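Long-range contacts in alpha-amylase (Eubacterium rectale DSM 17629, PDB 6AZ5), which probably serves as a starch-binding module of a surface amylase, a family 41 carbohydrate-binding domain that holds alpha-glucans for degradation: residues T6-N11 with V99-D104; W26-G31 with G68-Y73; G34-D39 with Q54-A59; D87-I92 with G105-H110. All coordinates share one frame; numbering follows the deposited sequence.

Contact 1 of 4, residues T6-N11 with V99-D104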
loop_
_atom_site.group_PDB
_atom_site.type_symbol
_atom_site.label_atom_id
_atom_site.label_comp_id
_atom_site.label_asym_id
_atom_site.label_seq_id
_atom_site.Cartn_x
_atom_site.Cartn_y
_atom_site.Cartn_z
ATOM N N THR A 6 -2.227 7.225 -4.503
ATOM C CA THR A 6 -2.966 5.992 -4.315
ATOM C C THR A 6 -1.976 4.845 -4.199
ATOM O O THR A 6 -0.951 4.832 -4.880
ATOM C CB THR A 6 -3.935 5.736 -5.487
ATOM O OG1 THR A 6 -4.839 6.841 -5.606
ATOM C CG2 THR A 6 -4.728 4.465 -5.270
ATOM N N ILE A 7 -2.260 3.890 -3.326
ATOM C CA ILE A 7 -1.432 2.698 -3.270
ATOM C C ILE A 7 -2.290 1.436 -3.312
ATOM O O ILE A 7 -3.214 1.255 -2.512
ATOM C CB ILE A 7 -0.502 2.708 -2.025
ATOM C CG1 ILE A 7 0.196 1.361 -1.867
ATOM C CG2 ILE A 7 -1.266 3.064 -0.765
ATOM C CD1 ILE A 7 1.450 1.446 -1.018
ATOM N N TYR A 8 -1.990 0.591 -4.295
ATOM C CA TYR A 8 -2.636 -0.705 -4.458
ATOM C C TYR A 8 -1.799 -1.796 -3.810
ATOM O O TYR A 8 -0.570 -1.751 -3.871
ATOM C CB TYR A 8 -2.830 -1.047 -5.934
ATOM C CG TYR A 8 -3.658 -0.071 -6.735
ATOM C CD1 TYR A 8 -4.722 0.609 -6.169
ATOM C CD2 TYR A 8 -3.375 0.156 -8.076
ATOM C CE1 TYR A 8 -5.484 1.494 -6.919
ATOM C CE2 TYR A 8 -4.125 1.039 -8.829
ATOM C CZ TYR A 8 -5.174 1.708 -8.245
ATOM O OH TYR A 8 -5.920 2.587 -8.994
ATOM N N TYR A 9 -2.464 -2.784 -3.212
ATOM C CA TYR A 9 -1.767 -3.911 -2.593
ATOM C C TYR A 9 -2.369 -5.253 -2.993
ATOM O O TYR A 9 -3.586 -5.444 -2.961
ATOM C CB TYR A 9 -1.775 -3.776 -1.069
ATOM C CG TYR A 9 -1.277 -4.995 -0.325
ATOM C CD1 TYR A 9 0.073 -5.332 -0.321
ATOM C CD2 TYR A 9 -2.155 -5.805 0.391
ATOM C CE1 TYR A 9 0.535 -6.447 0.364
ATOM C CE2 TYR A 9 -1.702 -6.919 1.084
ATOM C CZ TYR A 9 -0.356 -7.237 1.065
ATOM O OH TYR A 9 0.096 -8.343 1.750
ATOM N N TYR A 10 -1.511 -6.186 -3.377
ATOM C CA TYR A 10 -1.987 -7.507 -3.746
ATOM C C TYR A 10 -1.318 -8.588 -2.913
ATOM O O TYR A 10 -0.103 -8.576 -2.704
ATOM C CB TYR A 10 -1.755 -7.783 -5.235
ATOM C CG TYR A 10 -2.147 -9.184 -5.644
ATOM C CD1 TYR A 10 -3.466 -9.498 -5.938
ATOM C CD2 TYR A 10 -1.196 -10.196 -5.729
ATOM C CE1 TYR A 10 -3.830 -10.784 -6.306
ATOM C CE2 TYR A 10 -1.551 -11.486 -6.098
ATOM C CZ TYR A 10 -2.866 -11.772 -6.384
ATOM O OH TYR A 10 -3.223 -13.049 -6.751
ATOM N N ASN A 11 -2.140 -9.518 -2.440
ATOM C CA ASN A 11 -1.684 -10.704 -1.731
ATOM C C ASN A 11 -2.632 -11.843 -2.075
ATOM O O ASN A 11 -3.817 -11.794 -1.744
ATOM C CB ASN A 11 -1.634 -10.465 -0.218
ATOM C CG ASN A 11 -0.979 -11.612 0.538
ATOM O OD1 ASN A 11 -1.108 -12.776 0.164
ATOM N ND2 ASN A 11 -0.272 -11.283 1.609
ATOM N N VAL A 99 0.447 6.616 -8.442
ATOM C CA VAL A 99 -0.044 5.314 -8.039
ATOM C C VAL A 99 1.129 4.407 -7.699
ATOM O O VAL A 99 2.092 4.324 -8.456
ATOM C CB VAL A 99 -0.899 4.679 -9.146
ATOM C CG1 VAL A 99 -1.240 3.241 -8.805
ATOM C CG2 VAL A 99 -2.162 5.494 -9.346
ATOM N N LEU A 100 1.056 3.752 -6.544
ATOM C CA LEU A 100 2.044 2.743 -6.178
ATOM C C LEU A 100 1.441 1.341 -6.253
ATOM O O LEU A 100 0.300 1.114 -5.840
ATOM C CB LEU A 100 2.606 3.013 -4.783
ATOM C CG LEU A 100 3.783 3.995 -4.683
ATOM C CD1 LEU A 100 4.918 3.586 -5.603
ATOM C CD2 LEU A 100 3.359 5.436 -4.963
ATOM N N TYR A 101 2.211 0.411 -6.810
ATOM C CA TYR A 101 1.808 -0.986 -6.878
ATOM C C TYR A 101 2.643 -1.818 -5.922
ATOM O O TYR A 101 3.838 -2.029 -6.128
ATOM C CB TYR A 101 1.938 -1.525 -8.294
ATOM C CG TYR A 101 1.033 -0.837 -9.279
ATOM C CD1 TYR A 101 -0.256 -1.299 -9.511
ATOM C CD2 TYR A 101 1.460 0.286 -9.967
ATOM C CE1 TYR A 101 -1.087 -0.662 -10.412
ATOM C CE2 TYR A 101 0.641 0.925 -10.865
ATOM C CZ TYR A 101 -0.629 0.453 -11.085
ATOM O OH TYR A 101 -1.438 1.102 -11.984
ATOM N N TYR A 102 1.995 -2.277 -4.863
ATOM C CA TYR A 102 2.664 -3.026 -3.825
ATOM C C TYR A 102 2.213 -4.477 -3.901
ATOM O O TYR A 102 1.115 -4.828 -3.475
ATOM C CB TYR A 102 2.377 -2.392 -2.459
ATOM C CG TYR A 102 2.976 -3.083 -1.253
ATOM C CD1 TYR A 102 3.991 -4.021 -1.385
ATOM C CD2 TYR A 102 2.569 -2.735 0.033
ATOM C CE1 TYR A 102 4.544 -4.637 -0.276
ATOM C CE2 TYR A 102 3.123 -3.336 1.150
ATOM C CZ TYR A 102 4.112 -4.288 0.988
ATOM O OH TYR A 102 4.673 -4.892 2.089
ATOM N N VAL A 103 3.074 -5.307 -4.479
ATOM C CA VAL A 103 2.892 -6.748 -4.434
ATOM C C VAL A 103 3.571 -7.262 -3.176
ATOM O O VAL A 103 4.747 -6.982 -2.946
ATOM C CB VAL A 103 3.469 -7.452 -5.677
ATOM C CG1 VAL A 103 3.644 -8.943 -5.415
ATOM C CG2 VAL A 103 2.570 -7.218 -6.882
ATOM N N ASP A 104 2.812 -7.975 -2.347
ATOM C CA ASP A 104 3.351 -8.593 -1.148
ATOM C C ASP A 104 4.585 -9.404 -1.526
ATOM O O ASP A 104 4.514 -10.268 -2.402
ATOM C CB ASP A 104 2.298 -9.480 -0.478
ATOM C CG ASP A 104 2.727 -9.952 0.892
ATOM O OD1 ASP A 104 2.528 -9.196 1.864
ATOM O OD2 ASP A 104 3.275 -11.071 0.999
#

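Contact 2 of 4, residues W26-G31 with G68-Y73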
loop_
_atom_site.group_PDB
_atom_site.type_symbol
_atom_site.label_atom_id
_atom_site.label_comp_id
_atom_site.label_asym_id
_atom_site.label_seq_id
_atom_site.Cartn_x
_atom_site.Cartn_y
_atom_site.Cartn_z
ATOM N N TRP A 26 1.690 -0.551 7.747
ATOM C CA TRP A 26 2.417 0.139 8.797
ATOM C C TRP A 26 3.478 1.008 8.136
ATOM O O TRP A 26 4.374 0.497 7.472
ATOM C CB TRP A 26 3.052 -0.848 9.770
ATOM C CG TRP A 26 3.548 -0.200 11.010
ATOM C CD1 TRP A 26 4.823 0.206 11.272
ATOM C CD2 TRP A 26 2.773 0.133 12.166
ATOM N NE1 TRP A 26 4.892 0.764 12.525
ATOM C CE2 TRP A 26 3.644 0.730 13.095
ATOM C CE3 TRP A 26 1.424 -0.021 12.509
ATOM C CZ2 TRP A 26 3.213 1.179 14.342
ATOM C CZ3 TRP A 26 0.999 0.419 13.746
ATOM C CH2 TRP A 26 1.890 1.013 14.647
ATOM N N MET A 27 3.375 2.320 8.298
ATOM C CA MET A 27 4.253 3.216 7.557
ATOM C C MET A 27 5.022 4.154 8.470
ATOM O O MET A 27 4.562 4.480 9.567
ATOM C CB MET A 27 3.440 4.015 6.536
ATOM C CG MET A 27 2.491 3.167 5.714
ATOM S SD MET A 27 1.547 4.135 4.515
ATOM C CE MET A 27 2.779 4.382 3.236
ATOM N N TRP A 28 6.203 4.569 8.017
ATOM C CA TRP A 28 7.030 5.515 8.761
ATOM C C TRP A 28 7.859 6.403 7.826
ATOM O O TRP A 28 7.978 6.116 6.636
ATOM C CB TRP A 28 7.938 4.775 9.741
ATOM C CG TRP A 28 8.941 3.850 9.109
ATOM C CD1 TRP A 28 10.244 4.131 8.838
ATOM C CD2 TRP A 28 8.730 2.490 8.693
ATOM N NE1 TRP A 28 10.857 3.042 8.276
ATOM C CE2 TRP A 28 9.953 2.021 8.178
ATOM C CE3 TRP A 28 7.628 1.633 8.704
ATOM C CZ2 TRP A 28 10.104 0.731 7.669
ATOM C CZ3 TRP A 28 7.780 0.351 8.206
ATOM C CH2 TRP A 28 9.009 -0.087 7.691
ATOM N N ASN A 29 8.408 7.483 8.379
ATOM C CA ASN A 29 9.093 8.548 7.628
ATOM C C ASN A 29 8.179 9.340 6.696
ATOM O O ASN A 29 7.051 8.940 6.423
ATOM C CB ASN A 29 10.269 7.992 6.819
ATOM C CG ASN A 29 11.297 7.310 7.689
ATOM O OD1 ASN A 29 11.759 6.215 7.372
ATOM N ND2 ASN A 29 11.648 7.944 8.808
ATOM N N ALA A 30 8.692 10.479 6.233
ATOM C CA ALA A 30 7.976 11.397 5.349
ATOM C C ALA A 30 6.674 11.881 5.974
ATOM O O ALA A 30 5.690 12.120 5.273
ATOM C CB ALA A 30 7.708 10.743 3.991
ATOM N N GLY A 31 6.680 12.033 7.296
ATOM C CA GLY A 31 5.521 12.522 8.020
ATOM C C GLY A 31 4.537 11.425 8.381
ATOM O O GLY A 31 3.638 11.624 9.199
ATOM N N GLY A 68 9.076 4.309 4.462
ATOM C CA GLY A 68 9.217 2.934 4.905
ATOM C C GLY A 68 7.843 2.365 5.186
ATOM O O GLY A 68 7.000 3.051 5.758
ATOM N N LEU A 69 7.605 1.120 4.783
ATOM C CA LEU A 69 6.312 0.509 5.030
ATOM C C LEU A 69 6.344 -1.013 4.951
ATOM O O LEU A 69 7.264 -1.601 4.398
ATOM C CB LEU A 69 5.271 1.036 4.037
ATOM C CG LEU A 69 5.173 0.296 2.701
ATOM C CD1 LEU A 69 3.925 0.715 1.956
ATOM C CD2 LEU A 69 6.407 0.527 1.836
ATOM N N LYS A 70 5.315 -1.640 5.509
ATOM C CA LYS A 70 5.068 -3.057 5.291
ATOM C C LYS A 70 3.588 -3.364 5.505
ATOM O O LYS A 70 2.935 -2.763 6.355
ATOM C CB LYS A 70 5.942 -3.908 6.216
ATOM C CG LYS A 70 5.677 -3.683 7.684
ATOM C CD LYS A 70 6.688 -4.420 8.555
ATOM C CE LYS A 70 8.056 -3.773 8.487
ATOM N NZ LYS A 70 8.966 -4.288 9.549
ATOM N N ALA A 71 3.060 -4.290 4.718
ATOM C CA ALA A 71 1.673 -4.703 4.871
ATOM C C ALA A 71 1.476 -5.519 6.155
ATOM O O ALA A 71 2.397 -6.196 6.604
ATOM C CB ALA A 71 1.231 -5.502 3.660
ATOM N N ARG A 72 0.284 -5.433 6.747
ATOM C CA ARG A 72 -0.102 -6.287 7.876
ATOM C C ARG A 72 -1.435 -6.952 7.554
ATOM O O ARG A 72 -2.349 -6.299 7.050
ATOM C CB ARG A 72 -0.189 -5.488 9.174
ATOM C CG ARG A 72 1.111 -4.826 9.567
ATOM C CD ARG A 72 1.043 -4.272 10.977
ATOM N NE ARG A 72 -0.141 -3.439 11.158
ATOM C CZ ARG A 72 -0.520 -2.910 12.317
ATOM N NH1 ARG A 72 0.200 -3.123 13.411
ATOM N NH2 ARG A 72 -1.622 -2.169 12.379
ATOM N N TYR A 73 -1.542 -8.249 7.834
ATOM C CA TYR A 73 -2.620 -9.068 7.272
ATOM C C TYR A 73 -3.918 -9.075 8.077
ATOM O O TYR A 73 -5.000 -9.285 7.522
ATOM C CB TYR A 73 -2.142 -10.513 7.098
ATOM C CG TYR A 73 -0.904 -10.664 6.241
ATOM C CD1 TYR A 73 -0.622 -9.762 5.226
ATOM C CD2 TYR A 73 -0.017 -11.711 6.450
ATOM C CE1 TYR A 73 0.511 -9.897 4.444
ATOM C CE2 TYR A 73 1.116 -11.857 5.675
ATOM C CZ TYR A 73 1.377 -10.948 4.674
ATOM O OH TYR A 73 2.506 -11.092 3.899
#

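Contact 3 of 4, residues G34-D39 with Q54-A59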
loop_
_atom_site.group_PDB
_atom_site.type_symbol
_atom_site.label_atom_id
_atom_site.label_comp_id
_atom_site.label_asym_id
_atom_site.label_seq_id
_atom_site.Cartn_x
_atom_site.Cartn_y
_atom_site.Cartn_z
ATOM N N GLY A 34 2.389 4.981 11.799
ATOM C CA GLY A 34 1.395 4.020 12.234
ATOM C C GLY A 34 0.598 3.356 11.129
ATOM O O GLY A 34 1.088 3.135 10.022
ATOM N N SER A 35 -0.654 3.049 11.444
ATOM C CA SER A 35 -1.503 2.244 10.576
ATOM C C SER A 35 -2.279 3.040 9.526
ATOM O O SER A 35 -2.808 4.117 9.808
ATOM C CB SER A 35 -2.484 1.451 11.427
ATOM O OG SER A 35 -3.380 0.748 10.599
ATOM N N TYR A 36 -2.346 2.481 8.318
ATOM C CA TYR A 36 -3.089 3.054 7.196
ATOM C C TYR A 36 -3.900 1.945 6.538
ATOM O O TYR A 36 -3.342 1.060 5.887
ATOM C CB TYR A 36 -2.141 3.724 6.188
ATOM C CG TYR A 36 -1.439 4.922 6.764
ATOM C CD1 TYR A 36 -0.307 4.775 7.554
ATOM C CD2 TYR A 36 -1.925 6.203 6.550
ATOM C CE1 TYR A 36 0.327 5.867 8.103
ATOM C CE2 TYR A 36 -1.298 7.299 7.098
ATOM C CZ TYR A 36 -0.171 7.127 7.873
ATOM O OH TYR A 36 0.458 8.220 8.422
ATOM N N VAL A 37 -5.218 2.000 6.716
ATOM C CA VAL A 37 -6.104 0.877 6.419
ATOM C C VAL A 37 -6.717 0.945 5.022
ATOM O O VAL A 37 -7.235 1.978 4.612
ATOM C CB VAL A 37 -7.254 0.790 7.468
ATOM C CG1 VAL A 37 -8.251 -0.299 7.098
ATOM C CG2 VAL A 37 -6.699 0.553 8.867
ATOM N N PHE A 38 -6.662 -0.163 4.290
ATOM C CA PHE A 38 -7.291 -0.219 2.979
ATOM C C PHE A 38 -8.802 -0.163 3.133
ATOM O O PHE A 38 -9.372 -0.832 4.000
ATOM C CB PHE A 38 -6.870 -1.484 2.229
ATOM C CG PHE A 38 -5.413 -1.509 1.867
ATOM C CD1 PHE A 38 -4.957 -0.844 0.738
ATOM C CD2 PHE A 38 -4.500 -2.189 2.655
ATOM C CE1 PHE A 38 -3.621 -0.855 0.401
ATOM C CE2 PHE A 38 -3.160 -2.205 2.324
ATOM C CZ PHE A 38 -2.720 -1.532 1.199
ATOM N N ASP A 39 -9.449 0.640 2.294
ATOM C CA ASP A 39 -10.891 0.807 2.385
ATOM C C ASP A 39 -11.580 0.726 1.025
ATOM O O ASP A 39 -12.758 1.052 0.903
ATOM C CB ASP A 39 -11.231 2.134 3.069
ATOM C CG ASP A 39 -10.522 3.330 2.445
ATOM O OD1 ASP A 39 -9.880 3.182 1.385
ATOM O OD2 ASP A 39 -10.621 4.438 3.021
ATOM N N GLN A 54 -6.109 2.308 -1.286
ATOM C CA GLN A 54 -6.367 3.429 -0.396
ATOM C C GLN A 54 -5.603 4.645 -0.897
ATOM O O GLN A 54 -4.659 4.515 -1.678
ATOM C CB GLN A 54 -5.967 3.099 1.037
ATOM C CG GLN A 54 -4.484 2.863 1.236
ATOM C CD GLN A 54 -4.127 2.670 2.699
ATOM O OE1 GLN A 54 -4.432 3.513 3.542
ATOM N NE2 GLN A 54 -3.498 1.544 3.009
ATOM N N THR A 55 -6.020 5.828 -0.467
ATOM C CA THR A 55 -5.282 7.036 -0.793
ATOM C C THR A 55 -4.591 7.555 0.457
ATOM O O THR A 55 -5.075 7.375 1.571
ATOM C CB THR A 55 -6.188 8.130 -1.368
ATOM O OG1 THR A 55 -7.216 8.432 -0.420
ATOM C CG2 THR A 55 -6.822 7.671 -2.672
ATOM N N ILE A 56 -3.445 8.186 0.273
ATOM C CA ILE A 56 -2.664 8.630 1.407
ATOM C C ILE A 56 -2.137 10.030 1.129
ATOM O O ILE A 56 -1.638 10.314 0.043
ATOM C CB ILE A 56 -1.519 7.641 1.706
ATOM C CG1 ILE A 56 -2.099 6.370 2.343
ATOM C CG2 ILE A 56 -0.499 8.267 2.621
ATOM C CD1 ILE A 56 -1.107 5.251 2.540
ATOM N N THR A 57 -2.294 10.911 2.108
ATOM C CA THR A 57 -1.941 12.309 1.945
ATOM C C THR A 57 -0.675 12.625 2.722
ATOM O O THR A 57 -0.580 12.315 3.910
ATOM C CB THR A 57 -3.079 13.232 2.426
ATOM O OG1 THR A 57 -4.267 12.958 1.676
ATOM C CG2 THR A 57 -2.699 14.694 2.258
ATOM N N VAL A 58 0.297 13.224 2.041
ATOM C CA VAL A 58 1.491 13.742 2.700
ATOM C C VAL A 58 1.622 15.244 2.449
ATOM O O VAL A 58 1.035 15.778 1.507
ATOM C CB VAL A 58 2.768 13.025 2.217
ATOM C CG1 VAL A 58 2.789 11.593 2.708
ATOM C CG2 VAL A 58 2.872 13.078 0.702
ATOM N N ALA A 59 2.377 15.923 3.307
ATOM C CA ALA A 59 2.696 17.329 3.090
ATOM C C ALA A 59 3.474 17.473 1.788
ATOM O O ALA A 59 4.212 16.562 1.399
ATOM C CB ALA A 59 3.495 17.885 4.255
HETATM O O HOH W 1 -8.317 5.808 1.506
#

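Contact 4 of 4, residues D87-I92 with G105-H110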
loop_
_atom_site.group_PDB
_atom_site.type_symbol
_atom_site.label_atom_id
_atom_site.label_comp_id
_atom_site.label_asym_id
_atom_site.label_seq_id
_atom_site.Cartn_x
_atom_site.Cartn_y
_atom_site.Cartn_z
ATOM N N ASP A 87 10.880 -5.383 5.517
ATOM C CA ASP A 87 10.805 -3.927 5.361
ATOM C C ASP A 87 10.757 -3.533 3.891
ATOM O O ASP A 87 11.611 -3.950 3.105
ATOM C CB ASP A 87 12.018 -3.236 6.000
ATOM C CG ASP A 87 11.837 -2.950 7.480
ATOM O OD1 ASP A 87 11.066 -3.678 8.140
ATOM O OD2 ASP A 87 12.480 -1.992 7.982
ATOM N N ARG A 88 9.790 -2.703 3.521
ATOM C CA ARG A 88 9.725 -2.206 2.154
ATOM C C ARG A 88 9.928 -0.699 2.116
ATOM O O ARG A 88 10.011 -0.047 3.158
ATOM C CB ARG A 88 8.391 -2.569 1.502
ATOM C CG ARG A 88 8.012 -4.027 1.616
ATOM C CD ARG A 88 9.136 -4.949 1.161
ATOM N NE ARG A 88 8.719 -6.349 1.215
ATOM C CZ ARG A 88 9.529 -7.387 1.023
ATOM N NH1 ARG A 88 10.817 -7.196 0.760
ATOM N NH2 ARG A 88 9.046 -8.621 1.094
ATOM N N SER A 89 10.016 -0.145 0.911
ATOM C CA SER A 89 10.147 1.297 0.758
ATOM C C SER A 89 9.868 1.754 -0.667
ATOM O O SER A 89 9.946 0.970 -1.615
ATOM C CB SER A 89 11.544 1.767 1.174
ATOM O OG SER A 89 12.525 1.305 0.268
ATOM N N PHE A 90 9.541 3.034 -0.798
ATOM C CA PHE A 90 9.416 3.682 -2.096
ATOM C C PHE A 90 9.623 5.171 -1.918
ATOM O O PHE A 90 9.715 5.666 -0.795
ATOM C CB PHE A 90 8.057 3.405 -2.750
ATOM C CG PHE A 90 6.883 4.019 -2.030
ATOM C CD1 PHE A 90 6.255 3.341 -0.996
ATOM C CD2 PHE A 90 6.381 5.254 -2.413
ATOM C CE1 PHE A 90 5.161 3.895 -0.336
ATOM C CE2 PHE A 90 5.286 5.819 -1.758
ATOM C CZ PHE A 90 4.676 5.136 -0.715
ATOM N N THR A 91 9.705 5.886 -3.030
ATOM C CA THR A 91 9.890 7.324 -2.985
ATOM C C THR A 91 8.643 8.018 -3.515
ATOM O O THR A 91 8.115 7.647 -4.555
ATOM C CB THR A 91 11.134 7.750 -3.793
ATOM O OG1 THR A 91 12.290 7.085 -3.266
ATOM C CG2 THR A 91 11.345 9.254 -3.716
ATOM N N ILE A 92 8.164 9.012 -2.780
ATOM C CA ILE A 92 7.002 9.779 -3.203
ATOM C C ILE A 92 7.365 10.644 -4.409
ATOM O O ILE A 92 8.157 11.577 -4.294
ATOM C CB ILE A 92 6.478 10.649 -2.055
ATOM C CG1 ILE A 92 6.209 9.776 -0.824
ATOM C CG2 ILE A 92 5.235 11.416 -2.482
ATOM C CD1 ILE A 92 6.056 10.568 0.456
ATOM N N GLY A 105 5.716 -9.094 -0.898
ATOM C CA GLY A 105 6.967 -9.756 -1.218
ATOM C C GLY A 105 8.020 -8.874 -1.875
ATOM O O GLY A 105 9.134 -9.325 -2.140
ATOM N N SER A 106 7.679 -7.611 -2.128
ATOM C CA SER A 106 8.619 -6.688 -2.767
ATOM C C SER A 106 8.300 -5.217 -2.493
ATOM O O SER A 106 7.195 -4.876 -2.075
ATOM C CB SER A 106 8.653 -6.938 -4.280
ATOM O OG SER A 106 7.345 -7.090 -4.808
ATOM N N ASP A 107 9.284 -4.352 -2.726
ATOM C CA ASP A 107 9.083 -2.911 -2.651
ATOM C C ASP A 107 7.927 -2.484 -3.562
ATOM O O ASP A 107 7.735 -3.059 -4.637
ATOM C CB ASP A 107 10.365 -2.165 -3.041
ATOM C CG ASP A 107 11.346 -2.016 -1.884
ATOM O OD1 ASP A 107 10.903 -1.947 -0.721
ATOM O OD2 ASP A 107 12.567 -1.943 -2.142
ATOM N N PRO A 108 7.133 -1.493 -3.126
ATOM C CA PRO A 108 6.103 -0.960 -4.023
ATOM C C PRO A 108 6.745 -0.190 -5.174
ATOM O O PRO A 108 7.786 0.444 -4.976
ATOM C CB PRO A 108 5.282 -0.029 -3.117
ATOM C CG PRO A 108 5.624 -0.444 -1.706
ATOM C CD PRO A 108 7.057 -0.891 -1.783
ATOM N N VAL A 109 6.140 -0.258 -6.357
ATOM C CA VAL A 109 6.687 0.415 -7.530
ATOM C C VAL A 109 5.650 1.273 -8.249
ATOM O O VAL A 109 4.445 1.024 -8.159
ATOM C CB VAL A 109 7.259 -0.593 -8.526
ATOM C CG1 VAL A 109 8.572 -1.168 -7.996
ATOM C CG2 VAL A 109 6.233 -1.683 -8.804
ATOM N N HIS A 110 6.128 2.282 -8.971
ATOM C CA HIS A 110 5.246 3.218 -9.654
ATOM C C HIS A 110 4.625 2.652 -10.922
ATOM O O HIS A 110 3.638 3.193 -11.422
ATOM C CB HIS A 110 5.997 4.503 -9.988
ATOM C CG HIS A 110 6.198 5.403 -8.811
ATOM N ND1 HIS A 110 7.369 5.420 -8.082
ATOM C CD2 HIS A 110 5.375 6.299 -8.228
ATOM C CE1 HIS A 110 7.259 6.300 -7.105
ATOM N NE2 HIS A 110 6.057 6.850 -7.168
HETATM O O HOH W 2 12.655 -4.422 0.160
#

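Contact 1 of 4, residues T6-N11 with V99-D104
Y9 reaches D104 at the end of the strand pair, its OH donating to D104 OD1 at 2.6 Å. The hydroxyl stands 44° out of the carboxylate plane. Y9 OH also accepts from N11 ND2 at 3.0 Å; N11 OD1 is in turn met by D13 N. D104 OD1 has a second donor in Y73 OH; the nearby D84 carboxylate would tend to raise its proton affinity, which the two hydroxyl donors probably offset. Five backbone N-H...O bonds alternate between T6, Y8, Y10 and L100, Y102, D104, with L100 N 2.8 Å from T6 O. I7 and Y9 turn their backbone groups to Q54 and F52 on the other side. Y9 CG is anti to the backbone N (chi1 171°), and the edge of its ring faces Y102, with CD1 3.6 Å from Y102 CD2 and planes 58° apart; Y102 OH is satisfied by D84 OD2 and A71 N. On the opposite sheet face, Y8 CD2 meets Y101 CE1 at 3.4 Å in an offset edge-to-face pair. This parallel ladder between the first and last strands of an otherwise antiparallel fold is consistent with an immunoglobulin-like beta-sandwich.

Contact 2 of 4, residues W26-G31 with G68-Y73
G68 lies against the indole of W28, its CA 3.7 Å from the centroid of the six-membered ring and 22° off the ring normal, a CH-pi contact over the face. W28 CG sits between the backbone N and the carbonyl carbon (chi1 63°), which starts the ring back across the partner strand. A side chain on G68 would collide with W28 CE2, so the overlap depends on glycine. The two residues are also a hydrogen-bonded antiparallel pair, with W28 N donating to G68 O at 2.8 Å and G68 N returning a bond to W28 O. L69 continues beneath the same indole, its N 3.4 Å from W28 CH2, while its side chain turns to the other sheet face, where CB packs on M27 CG at 3.9 Å. At K70 the ladder repeats: W26 N donates to K70 O at 2.9 Å and K70 N to W26 O. K70 CE approaches W28 CH2 at 3.9 Å, and its NZ goes on to a salt bridge with D87. R72 presents a guanidinium face to W26, whose CE3 stands over its centre, 3.5 Å from R72 NH1, with the planes 45° apart; D24 takes its charge and W79 adds a cation-pi partner. An alanine in place of W28 would probably bare the G68-L69 peptide and deprive K70 CE of its aromatic neighbour. Two partly exposed indoles, steadied by backbone and by charge-paired side chains, are consistent with the aromatic platforms on which family 41 modules bind alpha-glucans, although no sugar contact here proves it.

Contact 3 of 4, residues G34-D39 with Q54-A59
Q54 sets the end of its side chain over the F38 ring, with NE2 above the ring centre and 3.5 Å from F38 CE1. The two side chains cross at about a right angle, and the amide plane is turned 65° from the ring, so the nitrogen, rather than the flat of the amide, meets the aromatic face. Q54 CG lies between the backbone N and the carbonyl carbon (chi1 65°), and the chain is extended beyond it. One N-H of that NE2 makes a nearly straight hydrogen bond to Y36 O at 2.9 Å; it arrives 66° out of the carbonyl plane, with Y36 O close to the amide's own plane. This bond fixes the rotation of the amide and gives the buried nitrogen an acceptor. Q54 OE1 rests against Y36 CB at 3.5 Å, and Y36 CB in turn packs on I56 CD1 at 4.1 Å, while the tyrosine hydroxyl is held by D33 N. At the outer end D39 crosses Q54 at about a right angle, and one water links D39 OD1 to T55 N. The backbones splay here: CA atoms are 5.1 Å apart at F38 and Q54 but 8.0 Å apart at Y36 and I56. D39 still pairs with K53, as hairpin arms do, but from here Y36 bonds to L25 and Q54 to I7, so the arms part into the two facing layers of a beta-sandwich, with side chains bridging the gap.

Contact 4 of 4, residues D87-I92 with G105-H110
S89 and D107 make the closest polar contact here: S89 N donates to D107 OD1 at 2.6 Å, with a bent N-H...O angle of 141°, and reaches the oxygen from 41° above the carboxylate plane. Beside it lies the tight part. P108 CD sits 3.4 Å from S89 O, and P108 CG meets F90 CD1 at 3.9 Å, the two side chains crossing at about a right angle; both residues are buried, with L69, L100 and Y102 around them. R88 packs as closely. It bends at chi2 (-51°), which turns CD back toward the S106 carbonyl, and NH2 comes 3.2 Å from G105 C. G105 C and S106 N lie over one face of the guanidinium, toward its rim, in van der Waals contact; the angle from NH2 to G105 O is too poor for a hydrogen bond, and the charge is paired instead through NE with D84. An alanine at R88 would probably leave the D84 carboxylate without its charged partner, though still bonded by Y102 OH, and the G105-S106 peptide uncovered. Toward solvent the contact is slacker. A water bonded to D87 O joins R88 NH1 and D107 OD1 only weakly. At the far end H110 turns its ring edge to T91, CE1 lying 3.0 Å from T91 O, while NE2 is taken by E98. The irregular segment 105-110 turns back after strand 99-103, pairs at V109 with Y101, and runs beside strand 88-91, bordering the edge of the beta-sandwich.

How the contacts relate
From the N terminus, strand 3-10 opens the longest loop, which contact 1 closes with the last strand, 99-103. Within it, contact 2 joins strand 24-29 to strand 66-72, and within contact 2's span lies contact 3, between the arms of hairpin 35-44/49-58. Contact 4 begins after contact 2 has closed and crosses contact 1, since 87-92 precedes 99-104 while 105-110 follows it. Direct bonds connect them: I7 N to Q54 O joins contacts 1 and 3, M27 N to G34 O joins 2 and 3, L69 O to R88 N joins 2 and 4, and Y101 N to V109 O joins 1 and 4. Together they tie the first and last strands to those between them.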